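Local coordinates for protein acyl-coenzyme A oxidase (Caenorhabditis elegans, PDB 5K3H) that catalyses the FAD-dependent desaturation of acyl-CoA to (2E)-enoyl-CoA, reducing oxygen to hydrogen peroxide, in the first step of peroxisomal beta-oxidation, at residues Q151-M154 with G155-T158; L178-K182 with I183-K187; P190-L193 with G194-N198. All coordinates share one frame; numbering follows the deposited sequence.

Contact 1: residues Q151-M154 with G155-T158; sequences QTEM and GHGT
E153 and H156 face each other across a type I beta turn whose corner residues are M154 and G155. Two backbone hydrogen bonds close it into a single antiparallel hydrogen-bonded bridge. E153 N gives its hydrogen to H156 O at 2.8 Å, nearly straight at 163°; H156 N returns a bond to E153 O at 3.1 Å, coming in from above the plane of that carbonyl. Among side chains, the carboxylate of E153 stands 75° from the plane of the H156 imidazole, and its OE1 approaches ring atom CD2 to 3.9 Å. With CG anti to the carbonyl carbon (chi1 -71°) and the chain then extended, the acid reaches beyond the turn to K187, which forms a salt bridge with OE2, to T165 OG1, also bonded to OE2, and to E164 N, which hydrogen-bonds OE1. Van der Waals contact continues at the open end, where T152 CG2 lies 3.9 Å from G157 O, while T152 OG1 bonds to W188 O. At the corner, M154 O accepts from R320 and H412 of the second subunit. Q151, T152, G157 and T158 belong to the FAD site shared between the subunits. The buried carboxylate is thus met by a cation and hydrogen-bond donors, and the lysine would probably favour its ionised form.

Contact 2: residues L178-K182 with I183-K187; sequences LHTPK and ITALK
T180 keeps OG1 beside its backbone N (chi1 -57°), which leaves the methyl CG2 anti to that N and directed at A185, while A185 CB points back toward T180 and P181. These groups meet where strand 175-179 of the mixed beta sheet runs out and the chain winds into a short 3-10 turn, 183-185. The T180 methyl lies 3.5 Å from A185 CB and equally close to L186 N, touching the last residue of the 3-10 turn and the one after it; its hydroxyl instead bonds to F255 N. P181 adds an apolar touch, its CD 3.9 Å from A185 CB. The turn is fastened by a backbone hydrogen bond from A185 N to K182 O at 3.0 Å, the donor sitting 63° out of the carbonyl plane, and L186 N follows by bonding to I183 O. On the more open side, K182 and T184 run alongside each other in the same direction. E164 hydrogen-bonds T184 OG1 and forms a long, weak ion pair with K182 NZ. I183 and T184 also pack on Y637 of the second subunit, bringing this connection to the dimer interface. The bend of K182 at chi3 (-77°) lays its aliphatic end beside the threonine hydroxyl, with CE 3.5 Å from T184 OG1.

Contact 3: residues P190-L193 with G194-N198; sequences PGNL and GKSSN
The loop that leads from strand 187-188 to strand 199-208, and that carries the FAD-binding residue G191, folds back on itself where N192 meets S197. N192 O receives two hydrogen bonds from this one serine. S197 OG donates at 2.7 Å from above the carbonyl plane, 50° out of it, whereas S197 N donates at 3.0 Å nearly along the C=O axis. The serine hydroxyl reaches the carbonyl because OG turns anti to the carbonyl carbon of S197 and beside its backbone N (chi1 -67°), so that both donors converge on one oxygen. Beside them, S196 CB rests 3.7 Å from N192 O. Residues P190 to L193 form a type II beta turn, with N192 at its third position and a positive phi of 61°; its closing bond, L193 N to P190 O, is weak at 3.4 Å. A water bridges the two limbs of the loop, donating to L193 O and to S197 O, the latter at 3.0 Å. Replacing S197 by an alanine would probably leave N192 O with the S197 backbone N-H as its sole grip from this residue, allowing the carbonyl more freedom to turn. The N192 amide is held by other parts of the chain: its ND2 bonds to D249 OD1 and N111 O, and its OD1 to L115 N. D249 also accepts from the backbone N-H groups of K195 and S196. K195 NZ bonds to T652 O of the second subunit.

Contacts 1 and 3 are buried and hold residues of the shared FAD site, whereas contact 2 is only partly buried, with P181 and K182 exposed. Contact 1 is a tight turn with a buried carboxylate; contact 2 joins a strand end to a 3-10 turn through a backbone hydrogen bond and small apolar touches; contact 3 relies on a carbonyl oxygen that accepts two hydrogen bonds and on a water. Contact 2 leads into strand 187-188 and contact 3 follows it. Contacts 1 and 2 are directly joined: K187 NZ reaches Q151 O at 2.6 Å, G155 N lies 2.8 Å from T184 O in a probable hydrogen bond, and M154 packs on I183. Contact 3 meets contact 1 more lightly, through P190. All three touch the second subunit.

Contact 1: residues Q151-M154 with G155-T158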
ATOM      1  N   GLN B 151      -9.520   6.392 -24.456  1.00 26.61           N
ATOM      2  CA  GLN B 151     -10.625   5.438 -24.443  1.00 26.65           C
ATOM      3  C   GLN B 151     -11.526   5.610 -23.230  1.00 26.26           C
ATOM      4  O   GLN B 151     -12.738   5.818 -23.380  1.00 27.51           O
ATOM      5  CB  GLN B 151     -10.070   4.008 -24.521  1.00 27.67           C
ATOM      6  CG  GLN B 151     -11.123   2.940 -24.473  1.00 29.73           C
ATOM      7  CD  GLN B 151     -10.511   1.564 -24.584  1.00 31.76           C
ATOM      8  OE1 GLN B 151     -10.697   0.705 -23.714  1.00 36.00           O
ATOM      9  NE2 GLN B 151      -9.768   1.344 -25.677  1.00 32.40           N
ATOM     10  N   THR B 152     -10.970   5.537 -22.030  1.00 26.28           N
ATOM     11  CA  THR B 152     -11.805   5.462 -20.850  1.00 25.06           C
ATOM     12  C   THR B 152     -12.526   6.783 -20.608  1.00 24.45           C
ATOM     13  O   THR B 152     -12.015   7.873 -20.882  1.00 21.73           O
ATOM     14  CB  THR B 152     -10.967   5.088 -19.637  1.00 25.68           C
ATOM     15  OG1 THR B 152     -10.063   6.151 -19.362  1.00 27.32           O
ATOM     16  CG2 THR B 152     -10.188   3.796 -19.893  1.00 25.50           C
ATOM     17  N   GLU B 153     -13.722   6.666 -20.053  1.00 25.34           N
ATOM     18  CA  GLU B 153     -14.577   7.803 -19.817  1.00 26.09           C
ATOM     19  C   GLU B 153     -14.844   7.931 -18.327  1.00 26.21           C
ATOM     20  O   GLU B 153     -14.668   6.978 -17.563  1.00 25.20           O
ATOM     21  CB  GLU B 153     -15.876   7.653 -20.598  1.00 25.03           C
ATOM     22  CG  GLU B 153     -15.668   7.818 -22.069  1.00 24.94           C
ATOM     23  CD  GLU B 153     -16.870   7.418 -22.871  1.00 24.34           C
ATOM     24  OE1 GLU B 153     -17.917   7.110 -22.249  1.00 25.03           O
ATOM     25  OE2 GLU B 153     -16.769   7.407 -24.120  1.00 23.71           O
ATOM     26  N   MET B 154     -15.226   9.150 -17.933  1.00 20.41           N
ATOM     27  CA  MET B 154     -15.563   9.462 -16.549  1.00 23.30           C
ATOM     28  C   MET B 154     -16.488   8.414 -15.930  1.00 22.22           C
ATOM     29  O   MET B 154     -16.212   7.895 -14.846  1.00 21.96           O
ATOM     30  CB  MET B 154     -16.185  10.865 -16.502  1.00 27.44           C
ATOM     31  CG  MET B 154     -17.031  11.199 -15.282  1.00 33.19           C
ATOM     32  SD  MET B 154     -16.250  12.346 -14.159  1.00 43.01           S
ATOM     33  CE  MET B 154     -16.545  13.881 -14.970  1.00 35.10           C
ATOM     34  N   GLY B 155     -17.549   8.040 -16.633  1.00 24.28           N
ATOM     35  CA  GLY B 155     -18.514   7.092 -16.133  1.00 26.29           C
ATOM     36  C   GLY B 155     -18.332   5.672 -16.591  1.00 27.07           C
ATOM     37  O   GLY B 155     -19.160   4.825 -16.251  1.00 25.96           O
ATOM     38  N   HIS B 156     -17.292   5.395 -17.369  1.00 25.88           N
ATOM     39  CA  HIS B 156     -17.078   4.039 -17.858  1.00 30.16           C
ATOM     40  C   HIS B 156     -15.615   3.736 -18.139  1.00 33.36           C
ATOM     41  O   HIS B 156     -14.997   4.353 -19.006  1.00 36.99           O
ATOM     42  CB  HIS B 156     -17.900   3.792 -19.127  1.00 30.96           C
ATOM     43  CG  HIS B 156     -19.325   4.237 -19.024  1.00 32.60           C
ATOM     44  ND1 HIS B 156     -20.324   3.429 -18.529  1.00 32.06           N
ATOM     45  CD2 HIS B 156     -19.918   5.407 -19.360  1.00 33.29           C
ATOM     46  CE1 HIS B 156     -21.472   4.082 -18.561  1.00 30.54           C
ATOM     47  NE2 HIS B 156     -21.253   5.285 -19.060  1.00 31.50           N
ATOM     48  N   GLY B 157     -15.068   2.776 -17.404  1.00 29.97           N
ATOM     49  CA  GLY B 157     -13.692   2.385 -17.595  1.00 36.15           C
ATOM     50  C   GLY B 157     -13.551   1.084 -18.359  1.00 42.32           C
ATOM     51  O   GLY B 157     -12.770   0.979 -19.311  1.00 46.56           O
ATOM     52  N   THR B 158     -14.369   0.101 -17.982  1.00 40.62           N
ATOM     53  CA  THR B 158     -14.156  -1.297 -18.358  1.00 48.31           C
ATOM     54  C   THR B 158     -14.680  -1.660 -19.754  1.00 43.87           C
ATOM     55  O   THR B 158     -13.900  -2.060 -20.625  1.00 45.05           O
ATOM     56  CB  THR B 158     -14.794  -2.204 -17.284  1.00 54.25           C
ATOM     57  OG1 THR B 158     -16.224  -2.104 -17.349  1.00 58.42           O
ATOM     58  CG2 THR B 158     -14.331  -1.781 -15.875  1.00 53.86           C
TER

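Contact 2: residues L178-K182 with I183-K187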
ATOM      1  N   LEU B 178     -17.860  14.252 -33.690  1.00 26.94           N
ATOM      2  CA  LEU B 178     -17.584  13.660 -32.386  1.00 26.61           C
ATOM      3  C   LEU B 178     -18.366  14.427 -31.335  1.00 25.92           C
ATOM      4  O   LEU B 178     -18.464  15.659 -31.407  1.00 24.89           O
ATOM      5  CB  LEU B 178     -16.089  13.708 -32.072  1.00 27.31           C
ATOM      6  CG  LEU B 178     -15.150  12.571 -32.525  1.00 29.03           C
ATOM      7  CD1 LEU B 178     -15.490  12.030 -33.886  1.00 30.86           C
ATOM      8  CD2 LEU B 178     -13.718  13.103 -32.556  1.00 29.80           C
ATOM      9  N   HIS B 179     -18.958  13.707 -30.377  1.00 24.35           N
ATOM     10  CA  HIS B 179     -19.749  14.423 -29.387  1.00 25.31           C
ATOM     11  C   HIS B 179     -19.690  13.766 -28.016  1.00 25.44           C
ATOM     12  O   HIS B 179     -19.732  12.538 -27.892  1.00 27.03           O
ATOM     13  CB  HIS B 179     -21.207  14.538 -29.825  1.00 25.33           C
ATOM     14  CG  HIS B 179     -21.985  15.527 -29.024  1.00 25.91           C
ATOM     15  ND1 HIS B 179     -21.640  16.859 -28.949  1.00 26.95           N
ATOM     16  CD2 HIS B 179     -23.075  15.375 -28.236  1.00 25.90           C
ATOM     17  CE1 HIS B 179     -22.486  17.487 -28.155  1.00 25.86           C
ATOM     18  NE2 HIS B 179     -23.367  16.609 -27.709  1.00 26.49           N
ATOM     19  N   THR B 180     -19.625  14.600 -26.988  1.00 25.85           N
ATOM     20  CA  THR B 180     -19.674  14.131 -25.608  1.00 24.70           C
ATOM     21  C   THR B 180     -21.020  14.541 -25.022  1.00 25.94           C
ATOM     22  O   THR B 180     -21.195  15.704 -24.617  1.00 24.52           O
ATOM     23  CB  THR B 180     -18.517  14.728 -24.802  1.00 24.11           C
ATOM     24  OG1 THR B 180     -17.284  14.377 -25.435  1.00 23.19           O
ATOM     25  CG2 THR B 180     -18.507  14.212 -23.374  1.00 24.18           C
ATOM     26  N   PRO B 181     -22.018  13.652 -25.000  1.00 25.12           N
ATOM     27  CA  PRO B 181     -23.365  14.104 -24.638  1.00 26.18           C
ATOM     28  C   PRO B 181     -23.527  14.457 -23.170  1.00 28.58           C
ATOM     29  O   PRO B 181     -24.283  15.384 -22.863  1.00 29.35           O
ATOM     30  CB  PRO B 181     -24.255  12.924 -25.049  1.00 24.94           C
ATOM     31  CG  PRO B 181     -23.380  11.755 -25.127  1.00 25.31           C
ATOM     32  CD  PRO B 181     -22.012  12.269 -25.517  1.00 25.42           C
ATOM     33  N   LYS B 182     -22.762  13.853 -22.265  1.00 27.59           N
ATOM     34  CA  LYS B 182     -22.917  14.111 -20.840  1.00 28.19           C
ATOM     35  C   LYS B 182     -21.561  14.195 -20.186  1.00 26.72           C
ATOM     36  O   LYS B 182     -20.534  13.837 -20.774  1.00 24.42           O
ATOM     37  CB  LYS B 182     -23.649  13.017 -20.066  1.00 32.55           C
ATOM     38  CG  LYS B 182     -25.080  12.823 -20.316  1.00 39.49           C
ATOM     39  CD  LYS B 182     -25.584  11.755 -19.345  1.00 45.63           C
ATOM     40  CE  LYS B 182     -25.198  10.338 -19.752  1.00 49.48           C
ATOM     41  NZ  LYS B 182     -25.751   9.333 -18.781  1.00 52.93           N
ATOM     42  N   ILE B 183     -21.590  14.681 -18.941  1.00 28.73           N
ATOM     43  CA  ILE B 183     -20.387  14.758 -18.119  1.00 29.80           C
ATOM     44  C   ILE B 183     -19.714  13.395 -18.024  1.00 26.02           C
ATOM     45  O   ILE B 183     -18.496  13.281 -18.204  1.00 24.43           O
ATOM     46  CB  ILE B 183     -20.728  15.323 -16.725  1.00 34.68           C
ATOM     47  CG1 ILE B 183     -19.465  15.508 -15.890  1.00 36.81           C
ATOM     48  CG2 ILE B 183     -21.746  14.456 -15.986  1.00 36.13           C
ATOM     49  CD1 ILE B 183     -19.653  16.456 -14.715  1.00 39.08           C
ATOM     50  N   THR B 184     -20.501  12.333 -17.799  1.00 26.97           N
ATOM     51  CA  THR B 184     -19.948  10.992 -17.631  1.00 25.98           C
ATOM     52  C   THR B 184     -19.320  10.445 -18.908  1.00 25.83           C
ATOM     53  O   THR B 184     -18.662   9.396 -18.852  1.00 26.43           O
ATOM     54  CB  THR B 184     -21.027  10.000 -17.149  1.00 26.18           C
ATOM     55  OG1 THR B 184     -22.136   9.993 -18.057  1.00 26.92           O
ATOM     56  CG2 THR B 184     -21.518  10.340 -15.755  1.00 25.53           C
ATOM     57  N   ALA B 185     -19.534  11.115 -20.051  1.00 24.82           N
ATOM     58  CA  ALA B 185     -18.990  10.736 -21.349  1.00 24.34           C
ATOM     59  C   ALA B 185     -17.638  11.363 -21.625  1.00 23.80           C
ATOM     60  O   ALA B 185     -17.008  11.014 -22.627  1.00 23.41           O
ATOM     61  CB  ALA B 185     -19.954  11.110 -22.476  1.00 24.75           C
ATOM     62  N   LEU B 186     -17.198  12.308 -20.804  1.00 22.76           N
ATOM     63  CA  LEU B 186     -15.856  12.838 -20.945  1.00 24.05           C
ATOM     64  C   LEU B 186     -14.870  11.695 -21.032  1.00 23.07           C
ATOM     65  O   LEU B 186     -14.991  10.717 -20.293  1.00 22.44           O
ATOM     66  CB  LEU B 186     -15.495  13.715 -19.748  1.00 25.11           C
ATOM     67  CG  LEU B 186     -16.114  15.102 -19.597  1.00 26.31           C
ATOM     68  CD1 LEU B 186     -15.955  15.597 -18.171  1.00 26.83           C
ATOM     69  CD2 LEU B 186     -15.537  16.115 -20.625  1.00 26.49           C
ATOM     70  N   LYS B 187     -13.930  11.778 -21.968  1.00 22.24           N
ATOM     71  CA  LYS B 187     -12.732  10.973 -21.812  1.00 22.99           C
ATOM     72  C   LYS B 187     -12.056  11.414 -20.521  1.00 22.87           C
ATOM     73  O   LYS B 187     -12.036  12.605 -20.203  1.00 21.72           O
ATOM     74  CB  LYS B 187     -11.796  11.128 -23.016  1.00 23.43           C
ATOM     75  CG  LYS B 187     -12.392  10.650 -24.341  1.00 23.21           C
ATOM     76  CD  LYS B 187     -13.072   9.321 -24.125  1.00 23.99           C
ATOM     77  CE  LYS B 187     -13.435   8.603 -25.417  1.00 24.38           C
ATOM     78  NZ  LYS B 187     -14.085   7.296 -25.112  1.00 23.91           N
TER

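Contact 3: residues P190-L193 with G194-N198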
ATOM      1  N   PRO B 190      -6.819   9.161 -19.732  1.00 20.97           N
ATOM      2  CA  PRO B 190      -5.725   8.964 -20.705  1.00 20.73           C
ATOM      3  C   PRO B 190      -4.484   9.764 -20.350  1.00 21.29           C
ATOM      4  O   PRO B 190      -4.548  10.969 -20.098  1.00 20.64           O
ATOM      5  CB  PRO B 190      -6.333   9.441 -22.024  1.00 20.98           C
ATOM      6  CG  PRO B 190      -7.781   9.159 -21.879  1.00 20.63           C
ATOM      7  CD  PRO B 190      -8.086   9.441 -20.441  1.00 20.84           C
ATOM      8  N   GLY B 191      -3.350   9.070 -20.300  1.00 22.15           N
ATOM      9  CA  GLY B 191      -2.115   9.708 -19.881  1.00 22.56           C
ATOM     10  C   GLY B 191      -1.651  10.721 -20.909  1.00 23.76           C
ATOM     11  O   GLY B 191      -1.888  10.568 -22.110  1.00 24.54           O
ATOM     12  N   ASN B 192      -1.064  11.813 -20.416  1.00 23.90           N
ATOM     13  CA  ASN B 192      -0.493  12.884 -21.231  1.00 24.42           C
ATOM     14  C   ASN B 192      -1.526  13.568 -22.123  1.00 24.54           C
ATOM     15  O   ASN B 192      -1.153  14.275 -23.070  1.00 25.01           O
ATOM     16  CB  ASN B 192       0.679  12.367 -22.061  1.00 24.73           C
ATOM     17  CG  ASN B 192       1.753  11.781 -21.195  1.00 24.35           C
ATOM     18  OD1 ASN B 192       2.175  10.643 -21.397  1.00 24.49           O
ATOM     19  ND2 ASN B 192       2.188  12.543 -20.198  1.00 23.68           N
ATOM     20  N   LEU B 193      -2.816  13.343 -21.851  1.00 24.92           N
ATOM     21  CA  LEU B 193      -3.909  13.928 -22.613  1.00 24.29           C
ATOM     22  C   LEU B 193      -4.245  15.340 -22.155  1.00 24.68           C
ATOM     23  O   LEU B 193      -4.766  16.138 -22.945  1.00 25.89           O
ATOM     24  CB  LEU B 193      -5.159  13.047 -22.496  1.00 23.54           C
ATOM     25  CG  LEU B 193      -6.455  13.597 -23.117  1.00 23.05           C
ATOM     26  CD1 LEU B 193      -6.296  13.841 -24.619  1.00 22.99           C
ATOM     27  CD2 LEU B 193      -7.661  12.683 -22.850  1.00 23.26           C
ATOM     28  N   GLY B 194      -3.980  15.663 -20.891  1.00 24.85           N
ATOM     29  CA  GLY B 194      -4.518  16.891 -20.333  1.00 24.57           C
ATOM     30  C   GLY B 194      -3.825  18.134 -20.850  1.00 25.10           C
ATOM     31  O   GLY B 194      -4.474  19.155 -21.104  1.00 26.14           O
ATOM     32  N   LYS B 195      -2.497  18.072 -20.990  1.00 28.38           N
ATOM     33  CA  LYS B 195      -1.695  19.256 -21.275  1.00 27.73           C
ATOM     34  C   LYS B 195      -0.665  19.079 -22.391  1.00 27.57           C
ATOM     35  O   LYS B 195      -0.378  20.039 -23.113  1.00 27.90           O
ATOM     36  CB  LYS B 195      -0.979  19.689 -19.995  1.00 27.38           C
ATOM     37  CG  LYS B 195      -1.916  20.190 -18.933  1.00 27.55           C
ATOM     38  CD  LYS B 195      -2.649  21.419 -19.471  1.00 28.23           C
ATOM     39  CE  LYS B 195      -3.804  21.836 -18.593  1.00 28.15           C
ATOM     40  NZ  LYS B 195      -4.466  23.091 -19.072  1.00 27.59           N
ATOM     41  N   SER B 196      -0.135  17.862 -22.566  1.00 27.91           N
ATOM     42  CA  SER B 196       1.018  17.611 -23.432  1.00 28.10           C
ATOM     43  C   SER B 196       0.621  17.284 -24.864  1.00 28.43           C
ATOM     44  O   SER B 196       1.254  17.771 -25.810  1.00 29.32           O
ATOM     45  CB  SER B 196       1.862  16.445 -22.895  1.00 27.77           C
ATOM     46  OG  SER B 196       2.359  16.691 -21.589  1.00 28.41           O
ATOM     47  N   SER B 197      -0.385  16.434 -25.046  1.00 27.39           N
ATOM     48  CA  SER B 197      -0.702  15.934 -26.372  1.00 28.09           C
ATOM     49  C   SER B 197      -1.419  16.984 -27.214  1.00 27.76           C
ATOM     50  O   SER B 197      -2.237  17.759 -26.710  1.00 26.42           O
ATOM     51  CB  SER B 197      -1.560  14.672 -26.262  1.00 28.11           C
ATOM     52  OG  SER B 197      -0.816  13.617 -25.684  1.00 27.98           O
ATOM     53  N   ASN B 198      -1.103  17.014 -28.504  1.00 27.93           N
ATOM     54  CA  ASN B 198      -1.909  17.775 -29.443  1.00 28.88           C
ATOM     55  C   ASN B 198      -2.732  16.897 -30.371  1.00 29.08           C
ATOM     56  O   ASN B 198      -3.605  17.415 -31.069  1.00 29.04           O
ATOM     57  CB  ASN B 198      -1.045  18.761 -30.257  1.00 29.14           C
ATOM     58  CG  ASN B 198       0.261  18.164 -30.765  1.00 29.60           C
ATOM     59  OD1 ASN B 198       0.420  16.952 -30.918  1.00 28.36           O
ATOM     60  ND2 ASN B 198       1.217  19.036 -31.014  1.00 32.47           N
TER
HETATM   61  O   HOH W   1      -3.386  17.943 -23.975  1.00 26.07           O